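Orotidine 5'-phosphate decarboxylase (Sulfolobus solfataricus, PDB 4DBD) probably catalyses the decarboxylation of orotidine 5'-monophosphate to uridine 5'-monophosphate, the last step of de novo UMP synthesis, as a homodimeric TIM barrel. Local coordinates at residues L62-I65 with G66-K70; R99-A103 with N104-L108; G89-G92 with S93-L97; L37-V41 with D42-E46. All coordinates share one frame; numbering follows the deposited sequence.

Contact 1: L62-I65 with G66-K70; sequences LADI and GYIMK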
loop_
_atom_site.group_PDB
_atom_site.type_symbol
_atom_site.label_atom_id
_atom_site.label_comp_id
_atom_site.label_asym_id
_atom_site.label_seq_id
_atom_site.Cartn_x
_atom_site.Cartn_y
_atom_site.Cartn_z
ATOM N N LEU A 62 -4.212 -0.525 -1.007
ATOM C CA LEU A 62 -3.753 -0.406 -2.385
ATOM C C LEU A 62 -3.594 1.052 -2.801
ATOM O O LEU A 62 -4.491 1.867 -2.608
ATOM C CB LEU A 62 -4.710 -1.133 -3.315
ATOM C CG LEU A 62 -4.786 -2.659 -3.127
ATOM C CD1 LEU A 62 -6.048 -3.223 -3.770
ATOM C CD2 LEU A 62 -3.525 -3.348 -3.667
ATOM N N ALA A 63 -2.437 1.387 -3.364
ATOM C CA ALA A 63 -2.165 2.795 -3.667
ATOM C C ALA A 63 -1.120 2.922 -4.767
ATOM O O ALA A 63 -0.027 3.446 -4.562
ATOM C CB ALA A 63 -1.738 3.523 -2.415
ATOM N N ASP A 64 -1.458 2.411 -5.939
ATOM C CA ASP A 64 -0.525 2.465 -7.053
ATOM C C ASP A 64 -1.301 2.714 -8.332
ATOM O O ASP A 64 -2.512 2.951 -8.300
ATOM C CB ASP A 64 0.282 1.159 -7.123
ATOM C CG ASP A 64 1.708 1.375 -7.601
ATOM O OD1 ASP A 64 1.898 2.176 -8.540
ATOM O OD2 ASP A 64 2.642 0.748 -7.048
ATOM N N ILE A 65 -0.600 2.699 -9.458
ATOM C CA ILE A 65 -1.260 2.780 -10.745
ATOM C C ILE A 65 -2.089 1.511 -10.975
ATOM O O ILE A 65 -1.873 0.479 -10.315
ATOM C CB ILE A 65 -0.243 2.962 -11.880
ATOM C CG1 ILE A 65 0.667 1.733 -11.969
ATOM C CG2 ILE A 65 0.588 4.208 -11.644
ATOM C CD1 ILE A 65 1.533 1.719 -13.234
ATOM N N GLY A 66 -3.016 1.590 -11.924
ATOM C CA GLY A 66 -3.990 0.537 -12.148
ATOM C C GLY A 66 -3.341 -0.784 -12.473
ATOM O O GLY A 66 -3.715 -1.812 -11.901
ATOM N N TYR A 67 -2.380 -0.773 -13.403
ATOM C CA TYR A 67 -1.692 -2.004 -13.794
ATOM C C TYR A 67 -1.151 -2.753 -12.584
ATOM O O TYR A 67 -1.282 -3.972 -12.487
ATOM C CB TYR A 67 -0.554 -1.707 -14.788
ATOM C CG TYR A 67 0.446 -2.836 -14.927
ATOM C CD1 TYR A 67 0.111 -4.014 -15.589
ATOM C CD2 TYR A 67 1.732 -2.711 -14.423
ATOM C CE1 TYR A 67 1.037 -5.054 -15.727
ATOM C CE2 TYR A 67 2.666 -3.738 -14.557
ATOM C CZ TYR A 67 2.309 -4.906 -15.210
ATOM O OH TYR A 67 3.232 -5.926 -15.336
ATOM N N ILE A 68 -0.555 -2.018 -11.649
ATOM C CA ILE A 68 0.072 -2.651 -10.489
ATOM C C ILE A 68 -0.985 -3.138 -9.508
ATOM O O ILE A 68 -0.866 -4.227 -8.955
ATOM C CB ILE A 68 1.032 -1.685 -9.769
ATOM C CG1 ILE A 68 2.231 -1.328 -10.661
ATOM C CG2 ILE A 68 1.466 -2.257 -8.436
ATOM C CD1 ILE A 68 3.120 -2.487 -11.015
ATOM N N MET A 69 -2.015 -2.325 -9.267
ATOM C CA MET A 69 -3.063 -2.752 -8.352
ATOM C C MET A 69 -3.782 -3.992 -8.851
ATOM O O MET A 69 -4.113 -4.879 -8.074
ATOM C CB MET A 69 -4.041 -1.621 -8.073
ATOM C CG MET A 69 -3.407 -0.573 -7.185
ATOM S SD MET A 69 -4.527 0.714 -6.586
ATOM C CE MET A 69 -5.189 1.342 -8.116
ATOM N N LYS A 70 -4.031 -4.050 -10.154
ATOM C CA LYS A 70 -4.634 -5.245 -10.752
ATOM C C LYS A 70 -3.702 -6.464 -10.649
ATOM O O LYS A 70 -4.147 -7.581 -10.381
ATOM C CB LYS A 70 -5.045 -4.955 -12.198
ATOM C CG LYS A 70 -6.236 -4.005 -12.298
ATOM C CD LYS A 70 -6.315 -3.342 -13.668
ATOM C CE LYS A 70 -6.339 -4.351 -14.796
ATOM N NZ LYS A 70 -6.456 -3.633 -16.120
#
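The carbonyl O of I65, the N-cap residue, starts helix 66-73. I65 O accepts M69 N at 3.0 Å, nearly in line with the C=O bond, and a weak bond from the N-H of I68. D64 turns its carboxylate over the first turn, where D64 OD2 lies 3.5 Å from I68 CG2. On the other oxygen, D64 OD1 takes I65 N at 2.7 Å on its anti lone pair, which limits rotation of the carboxylate. OD2 forms a salt bridge with K61 of the second subunit. Both D64 and that lysine are predicted active-site residues. With an alanine at D64, K61 of the second subunit is likely to lose its charge partner and the I65 N-H its side-chain acceptor. I65 CG1 lies beside I68 CG1, 3.7 Å away. M69 folds back under the loop through a bend at chi3 (-56°). M69 SD meets L62 CB at 3.8 Å. A weak but straight bond runs from D64 N to M69 SD at 3.6 Å. At the far end M69 CE reaches D64 O at 3.1 Å. The Y67 hydroxyl bonds to the hydroxyl of Y191 of the second subunit. The turn joins the C-terminal end of strand 55-62 to helix 66-73. L62 pairs with I83 and H85 of strand 81-85, and M69 packs on S93 and L97 of helix 90-103.

Contact 2: R99-A103 with N104-L108; sequences RYLDA and NSKNL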
loop_
_atom_site.group_PDB
_atom_site.type_symbol
_atom_site.label_atom_id
_atom_site.label_comp_id
_atom_site.label_asym_id
_atom_site.label_seq_id
_atom_site.Cartn_x
_atom_site.Cartn_y
_atom_site.Cartn_z
ATOM N N ARG A 99 -12.912 -1.421 -12.747
ATOM C CA ARG A 99 -13.326 -2.218 -13.893
ATOM C C ARG A 99 -12.929 -3.676 -13.671
ATOM O O ARG A 99 -13.703 -4.597 -13.946
ATOM C CB ARG A 99 -12.686 -1.706 -15.199
ATOM C CG ARG A 99 -12.786 -0.199 -15.444
ATOM C CD ARG A 99 -14.114 0.236 -16.069
ATOM N NE ARG A 99 -15.226 0.155 -15.126
ATOM C CZ ARG A 99 -15.416 1.001 -14.117
ATOM N NH1 ARG A 99 -14.555 1.992 -13.899
ATOM N NH2 ARG A 99 -16.464 0.844 -13.317
ATOM N N TYR A 100 -11.712 -3.885 -13.183
ATOM C CA TYR A 100 -11.215 -5.232 -12.957
ATOM C C TYR A 100 -12.012 -5.980 -11.892
ATOM O O TYR A 100 -12.392 -7.141 -12.079
ATOM C CB TYR A 100 -9.744 -5.225 -12.558
ATOM C CG TYR A 100 -9.264 -6.623 -12.288
ATOM C CD1 TYR A 100 -8.850 -7.443 -13.327
ATOM C CD2 TYR A 100 -9.272 -7.145 -11.000
ATOM C CE1 TYR A 100 -8.435 -8.742 -13.093
ATOM C CE2 TYR A 100 -8.852 -8.455 -10.749
ATOM C CZ TYR A 100 -8.438 -9.243 -11.807
ATOM O OH TYR A 100 -8.022 -10.537 -11.585
ATOM N N LEU A 101 -12.252 -5.319 -10.766
ATOM C CA LEU A 101 -12.939 -5.974 -9.660
ATOM C C LEU A 101 -14.376 -6.288 -10.061
ATOM O O LEU A 101 -14.887 -7.366 -9.737
ATOM C CB LEU A 101 -12.887 -5.101 -8.392
ATOM C CG LEU A 101 -11.491 -4.900 -7.791
ATOM C CD1 LEU A 101 -11.500 -3.886 -6.618
ATOM C CD2 LEU A 101 -10.839 -6.194 -7.353
ATOM N N ASP A 102 -15.013 -5.361 -10.784
ATOM C CA ASP A 102 -16.374 -5.568 -11.275
ATOM C C ASP A 102 -16.461 -6.829 -12.139
ATOM O O ASP A 102 -17.367 -7.644 -11.965
ATOM C CB ASP A 102 -16.857 -4.363 -12.094
ATOM C CG ASP A 102 -17.315 -3.207 -11.226
ATOM O OD1 ASP A 102 -17.484 -3.408 -10.005
ATOM O OD2 ASP A 102 -17.512 -2.098 -11.769
ATOM N N ALA A 103 -15.518 -6.974 -13.070
ATOM C CA ALA A 103 -15.488 -8.121 -13.989
ATOM C C ALA A 103 -15.236 -9.432 -13.269
ATOM O O ALA A 103 -15.626 -10.496 -13.752
ATOM C CB ALA A 103 -14.435 -7.923 -15.061
ATOM N N ASN A 104 -14.565 -9.357 -12.126
ATOM C CA ASN A 104 -14.218 -10.536 -11.349
ATOM C C ASN A 104 -15.077 -10.723 -10.081
ATOM O O ASN A 104 -14.726 -11.517 -9.197
ATOM C CB ASN A 104 -12.715 -10.530 -11.014
ATOM C CG ASN A 104 -11.833 -10.757 -12.248
ATOM O OD1 ASN A 104 -11.424 -11.889 -12.537
ATOM N ND2 ASN A 104 -11.526 -9.676 -12.970
ATOM N N SER A 105 -16.208 -10.022 -10.023
ATOM C CA SER A 105 -17.192 -10.150 -8.933
ATOM C C SER A 105 -16.607 -9.860 -7.561
ATOM O O SER A 105 -16.908 -10.566 -6.585
ATOM C CB SER A 105 -17.850 -11.539 -8.929
ATOM O OG SER A 105 -18.704 -11.711 -10.050
ATOM N N LYS A 106 -15.769 -8.831 -7.487
ATOM C CA LYS A 106 -15.170 -8.427 -6.212
ATOM C C LYS A 106 -15.693 -7.055 -5.802
ATOM O O LYS A 106 -16.033 -6.240 -6.653
ATOM C CB LYS A 106 -13.646 -8.376 -6.350
ATOM C CG LYS A 106 -13.032 -9.662 -6.866
ATOM C CD LYS A 106 -13.335 -10.813 -5.919
ATOM C CE LYS A 106 -12.685 -12.108 -6.397
ATOM N NZ LYS A 106 -13.048 -13.253 -5.522
ATOM N N ASN A 107 -15.759 -6.814 -4.494
ATOM C CA ASN A 107 -16.137 -5.507 -3.968
ATOM C C ASN A 107 -14.909 -4.630 -3.712
ATOM O O ASN A 107 -13.830 -5.135 -3.374
ATOM C CB ASN A 107 -16.896 -5.656 -2.645
ATOM C CG ASN A 107 -18.155 -6.484 -2.774
ATOM O OD1 ASN A 107 -18.975 -6.266 -3.664
ATOM N ND2 ASN A 107 -18.317 -7.445 -1.869
ATOM N N LEU A 108 -15.089 -3.316 -3.838
ATOM C CA LEU A 108 -14.040 -2.348 -3.527
ATOM C C LEU A 108 -14.472 -1.490 -2.346
ATOM O O LEU A 108 -15.608 -1.018 -2.298
ATOM C CB LEU A 108 -13.758 -1.441 -4.746
ATOM C CG LEU A 108 -12.712 -0.328 -4.626
ATOM C CD1 LEU A 108 -11.332 -0.894 -4.272
ATOM C CD2 LEU A 108 -12.643 0.531 -5.898
HETATM O O HOH W 1 -16.015 -3.611 -7.538
#
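N104 folds its side-chain amide back over the ring of Y100 and bonds to the backbone of the same tyrosine. N104 ND2 lies 3.2 Å above one face of the Y100 ring, offset toward the CE1–CZ edge of the rim, with ring and amide planes 28° apart. N104 ND2 also gives a straight bond of 2.8 Å to Y100 O, which lies in the amide plane. Y100 has CG anti to its N (chi1 178°), which carries the ring along the helix to N104. A serine in place of Y100 would probably leave one side of the N104 amide without its ring and open a gap there, though the backbone bond could remain. Helix 90-103 ends here in a Schellman motif. K106 N reaches back to L101 O at 2.8 Å, and S105 N to D102 O at 3.3 Å. S105, with positive phi, is the C-prime residue. A water donates to both D102 OD1 and K106 O, and the D102 carboxylate also forms a salt bridge with K98. The apolar side belongs to L101. L101 CD1 touches L108 CD1 at 3.8 Å, and L101 CD2 touches K106 CB at 3.7 Å, both side chains crossing L101 at about a right angle. The turn thus links helix 90-103 to strand 107-113. L101 also packs on V73 of helix 66-73 and F82 of strand 81-85, while L108 lies against A84 and L97.

Contact 3: G89-G92 with S93-L97; sequences GVKG and SLDEL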
loop_
_atom_site.group_PDB
_atom_site.type_symbol
_atom_site.label_atom_id
_atom_site.label_comp_id
_atom_site.label_asym_id
_atom_site.label_seq_id
_atom_site.Cartn_x
_atom_site.Cartn_y
_atom_site.Cartn_z
ATOM N N GLY A 89 -6.570 8.646 -6.514
ATOM C CA GLY A 89 -7.334 9.229 -7.598
ATOM C C GLY A 89 -7.857 8.218 -8.597
ATOM O O GLY A 89 -7.656 7.000 -8.462
ATOM N N VAL A 90 -8.520 8.726 -9.630
ATOM C CA VAL A 90 -9.305 7.864 -10.508
ATOM C C VAL A 90 -8.565 7.462 -11.789
ATOM O O VAL A 90 -8.232 6.299 -11.986
ATOM C CB VAL A 90 -10.662 8.534 -10.844
ATOM C CG1 VAL A 90 -11.464 7.699 -11.861
ATOM C CG2 VAL A 90 -11.466 8.776 -9.561
ATOM N N LYS A 91 -8.293 8.428 -12.658
ATOM C CA LYS A 91 -7.789 8.108 -13.989
ATOM C C LYS A 91 -6.447 7.391 -13.960
ATOM O O LYS A 91 -5.451 7.937 -13.473
ATOM C CB LYS A 91 -7.696 9.379 -14.844
ATOM C CG LYS A 91 -9.013 9.787 -15.483
ATOM C CD LYS A 91 -10.120 9.824 -14.438
ATOM C CE LYS A 91 -11.108 10.961 -14.677
ATOM N NZ LYS A 91 -11.797 11.354 -13.400
ATOM N N GLY A 92 -6.422 6.162 -14.472
ATOM C CA GLY A 92 -5.184 5.403 -14.563
ATOM C C GLY A 92 -4.813 4.720 -13.255
ATOM O O GLY A 92 -3.722 4.163 -13.117
ATOM N N SER A 93 -5.723 4.768 -12.290
ATOM C CA SER A 93 -5.504 4.115 -10.999
ATOM C C SER A 93 -6.794 3.431 -10.553
ATOM O O SER A 93 -7.052 2.288 -10.921
ATOM C CB SER A 93 -4.991 5.125 -9.974
ATOM O OG SER A 93 -4.762 4.529 -8.707
ATOM N N LEU A 94 -7.635 4.124 -9.791
ATOM C CA LEU A 94 -8.842 3.467 -9.302
ATOM C C LEU A 94 -9.852 3.066 -10.388
ATOM O O LEU A 94 -10.568 2.071 -10.225
ATOM C CB LEU A 94 -9.510 4.288 -8.197
ATOM C CG LEU A 94 -8.717 4.341 -6.889
ATOM C CD1 LEU A 94 -9.304 5.404 -5.980
ATOM C CD2 LEU A 94 -8.699 2.963 -6.188
ATOM N N ASP A 95 -9.930 3.808 -11.490
ATOM C CA ASP A 95 -10.890 3.400 -12.525
ATOM C C ASP A 95 -10.559 2.018 -13.091
ATOM O O ASP A 95 -11.441 1.173 -13.252
ATOM C CB ASP A 95 -11.092 4.456 -13.634
ATOM C CG ASP A 95 -9.808 4.814 -14.379
ATOM O OD1 ASP A 95 -8.744 4.216 -14.123
ATOM O OD2 ASP A 95 -9.876 5.699 -15.259
ATOM N N GLU A 96 -9.279 1.781 -13.342
ATOM C CA GLU A 96 -8.824 0.517 -13.890
ATOM C C GLU A 96 -9.018 -0.622 -12.898
ATOM O O GLU A 96 -9.381 -1.735 -13.284
ATOM C CB GLU A 96 -7.360 0.617 -14.309
ATOM C CG GLU A 96 -7.154 1.514 -15.502
ATOM C CD GLU A 96 -5.705 1.669 -15.890
ATOM O OE1 GLU A 96 -4.850 0.940 -15.349
ATOM O OE2 GLU A 96 -5.417 2.525 -16.759
ATOM N N LEU A 97 -8.777 -0.348 -11.619
ATOM C CA LEU A 97 -8.993 -1.360 -10.582
ATOM C C LEU A 97 -10.483 -1.691 -10.435
ATOM O O LEU A 97 -10.853 -2.861 -10.292
ATOM C CB LEU A 97 -8.407 -0.902 -9.243
ATOM C CG LEU A 97 -8.636 -1.841 -8.058
ATOM C CD1 LEU A 97 -7.964 -3.191 -8.279
ATOM C CD2 LEU A 97 -8.158 -1.202 -6.747
#
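V90 O is gripped by two backbone N-H groups that approach from opposite faces of its carbonyl plane. S93 N reaches V90 O at 3.0 Å, from above the plane. D95 N reaches V90 O at 3.1 Å in a nearly straight bond. The second bond spans five residues and marks a wide, pi-type first turn. L94 N repeats that spacing with G89 O at 3.2 Å, lying in the carbonyl plane. The side chain of D95 folds back onto the turn. Its CG sits between the backbone N and the carbonyl carbon (chi1 59°), which turns the carboxylate back toward G92. There D95 OD1 accepts G92 N at 3.0 Å, on its syn side but 33° out of the carboxylate plane. A weak bond from E96 N also reaches OD1. On the other oxygen, D95 OD2 rests 3.4 Å from K91 CA. V90 CG1 packs against D95 CB at 3.7 Å, the two side chains crossing at about a right angle. L94 drapes its branch past the G89 carbonyl, with L94 CG 3.3 Å from G89 O. G89 and G92 both have positive phi, which favours glycine; at G89 a side chain would be jammed against the preceding carbonyl. K91 sends its amine to E133, and S93 gives OG to D64 O. With G89 as N-cap, this is the irregular N-terminal turn of helix 90-103, after strand 81-85 in a beta-alpha-beta unit of the TIM barrel, next to the predicted substrate-binding loop.

Contact 4: L37-V41 with D42-E46; sequences LDLGV and DKTRE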
loop_
_atom_site.group_PDB
_atom_site.type_symbol
_atom_site.label_atom_id
_atom_site.label_comp_id
_atom_site.label_asym_id
_atom_site.label_seq_id
_atom_site.Cartn_x
_atom_site.Cartn_y
_atom_site.Cartn_z
ATOM N N LEU A 37 2.869 -11.742 4.935
ATOM C CA LEU A 37 4.327 -11.842 5.061
ATOM C C LEU A 37 4.788 -12.785 6.197
ATOM O O LEU A 37 5.892 -13.328 6.149
ATOM C CB LEU A 37 4.965 -10.458 5.226
ATOM C CG LEU A 37 4.682 -9.442 4.116
ATOM C CD1 LEU A 37 5.276 -8.095 4.476
ATOM C CD2 LEU A 37 5.215 -9.910 2.759
ATOM N N ASP A 38 3.958 -12.967 7.218
ATOM C CA ASP A 38 4.304 -13.874 8.315
ATOM C C ASP A 38 4.089 -15.322 7.879
ATOM O O ASP A 38 5.027 -16.120 7.874
ATOM C CB ASP A 38 3.477 -13.571 9.570
ATOM C CG ASP A 38 4.038 -12.415 10.388
ATOM O OD1 ASP A 38 5.269 -12.177 10.331
ATOM O OD2 ASP A 38 3.245 -11.747 11.101
ATOM N N LEU A 39 2.859 -15.649 7.495
ATOM C CA LEU A 39 2.500 -17.014 7.116
ATOM C C LEU A 39 2.960 -17.363 5.713
ATOM O O LEU A 39 3.187 -18.537 5.394
ATOM C CB LEU A 39 0.982 -17.206 7.179
ATOM C CG LEU A 39 0.297 -17.055 8.531
ATOM C CD1 LEU A 39 -1.154 -17.496 8.411
ATOM C CD2 LEU A 39 1.025 -17.872 9.592
ATOM N N GLY A 40 3.088 -16.347 4.869
ATOM C CA GLY A 40 3.299 -16.578 3.452
ATOM C C GLY A 40 1.974 -16.727 2.731
ATOM O O GLY A 40 0.938 -16.925 3.361
ATOM N N VAL A 41 2.009 -16.638 1.406
ATOM C CA VAL A 41 0.798 -16.594 0.591
ATOM C C VAL A 41 0.012 -17.900 0.615
ATOM O O VAL A 41 -1.212 -17.892 0.769
ATOM C CB VAL A 41 1.137 -16.271 -0.879
ATOM C CG1 VAL A 41 -0.090 -15.710 -1.602
ATOM C CG2 VAL A 41 2.311 -15.299 -0.952
ATOM N N ASP A 42 0.714 -19.019 0.433
ATOM C CA ASP A 42 0.055 -20.317 0.401
ATOM C C ASP A 42 -0.616 -20.617 1.725
ATOM O O ASP A 42 -1.801 -20.965 1.758
ATOM C CB ASP A 42 1.042 -21.429 0.043
ATOM C CG ASP A 42 1.378 -21.449 -1.437
ATOM O OD1 ASP A 42 0.557 -20.952 -2.245
ATOM O OD2 ASP A 42 2.462 -21.962 -1.784
ATOM N N LYS A 43 0.130 -20.468 2.815
ATOM C CA LYS A 43 -0.427 -20.699 4.144
ATOM C C LYS A 43 -1.565 -19.741 4.457
ATOM O O LYS A 43 -2.512 -20.098 5.155
ATOM C CB LYS A 43 0.659 -20.610 5.214
ATOM C CG LYS A 43 1.641 -21.776 5.158
ATOM C CD LYS A 43 0.956 -23.075 5.542
ATOM C CE LYS A 43 1.453 -24.237 4.686
ATOM N NZ LYS A 43 0.957 -25.554 5.181
ATOM N N THR A 44 -1.489 -18.520 3.937
ATOM C CA THR A 44 -2.563 -17.578 4.201
ATOM C C THR A 44 -3.859 -18.040 3.525
ATOM O O THR A 44 -4.925 -18.003 4.132
ATOM C CB THR A 44 -2.203 -16.129 3.770
ATOM O OG1 THR A 44 -1.103 -15.659 4.563
ATOM C CG2 THR A 44 -3.393 -15.216 3.993
ATOM N N ARG A 45 -3.763 -18.491 2.277
ATOM C CA ARG A 45 -4.935 -18.964 1.544
ATOM C C ARG A 45 -5.573 -20.188 2.212
ATOM O O ARG A 45 -6.798 -20.270 2.355
ATOM C CB ARG A 45 -4.564 -19.276 0.085
ATOM C CG ARG A 45 -4.204 -18.047 -0.748
ATOM C CD ARG A 45 -4.023 -18.382 -2.225
ATOM N NE ARG A 45 -4.118 -17.198 -3.085
ATOM C CZ ARG A 45 -5.217 -16.833 -3.749
ATOM N NH1 ARG A 45 -6.330 -17.562 -3.673
ATOM N NH2 ARG A 45 -5.206 -15.742 -4.497
ATOM N N GLU A 46 -4.735 -21.135 2.620
ATOM C CA GLU A 46 -5.202 -22.323 3.327
ATOM C C GLU A 46 -5.982 -21.950 4.586
ATOM O O GLU A 46 -7.038 -22.509 4.871
ATOM C CB GLU A 46 -4.012 -23.206 3.700
ATOM C CG GLU A 46 -4.404 -24.452 4.468
ATOM C CD GLU A 46 -3.244 -25.400 4.683
ATOM O OE1 GLU A 46 -2.120 -25.080 4.245
ATOM O OE2 GLU A 46 -3.457 -26.469 5.292
HETATM O O HOH W 2 3.084 -19.967 3.154
#
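T44 reaches back to G40 in a helix-helix junction of the TIM barrel. G40 both leaves helix 33-39, with positive phi, and serves as N-cap of helix 41-48. The direct hydrogen bonds come first. G40 O takes two donors from T44, T44 N at 3.0 Å and the hydroxyl T44 OG1 at 2.7 Å. They approach from opposite faces of the carbonyl plane, and OG1 lies above it. The T44 hydroxyl is beside its own backbone N (chi1 -64°), and this puts it within reach of the carbonyl. One residue on, R45 N donates to V41 O at 3.0 Å. R45 NH2 bonds to R75 O. At its backbone angles a side chain on G40 would be jammed against the preceding carbonyl, so these angles by themselves call for glycine. Apolar packing is slight. L39 CB lies 3.9 Å from K43 CB, and V41 packs on V36 of the second subunit. Two carbon-to-oxygen contacts add to it: L39 CB is 3.7 Å from T44 OG1, and R45 lays CG beside V41 O. The charged contact lies within helix 41-48, where K43 NZ bonds to E46 OE1 in a salt bridge of 3.3 Å. Separately, a sulfate ion, probably from the crystallisation liquor, lies beside G40. Last is a water bridge: one water donates to L39 O at 2.7 Å and accepts from K43 N at 3.0 Å.

All four contacts are local turns at helix ends. Contacts 1, 2 and 3 are partly buried, whereas contact 4 is a surface junction between two helices. Contacts 2 and 3 sit at the two ends of helix 90-103: a wide first turn with an aspartate on a glycine N-H in contact 3, and a Schellman end with an amide over a ring in contact 2. Contact 1 lies beside contact 3, where S93 OG meets D64 O and G66 N meets G92 O. It touches contact 2 through K70 and Y100. Contact 1 alone holds a predicted active-site residue. Contacts 1, 3 and 4 all touch the second subunit. Contact 4 touches none of the others and relies on a threonine hydroxyl at a glycine carbonyl; like contact 2, it has a bridging water.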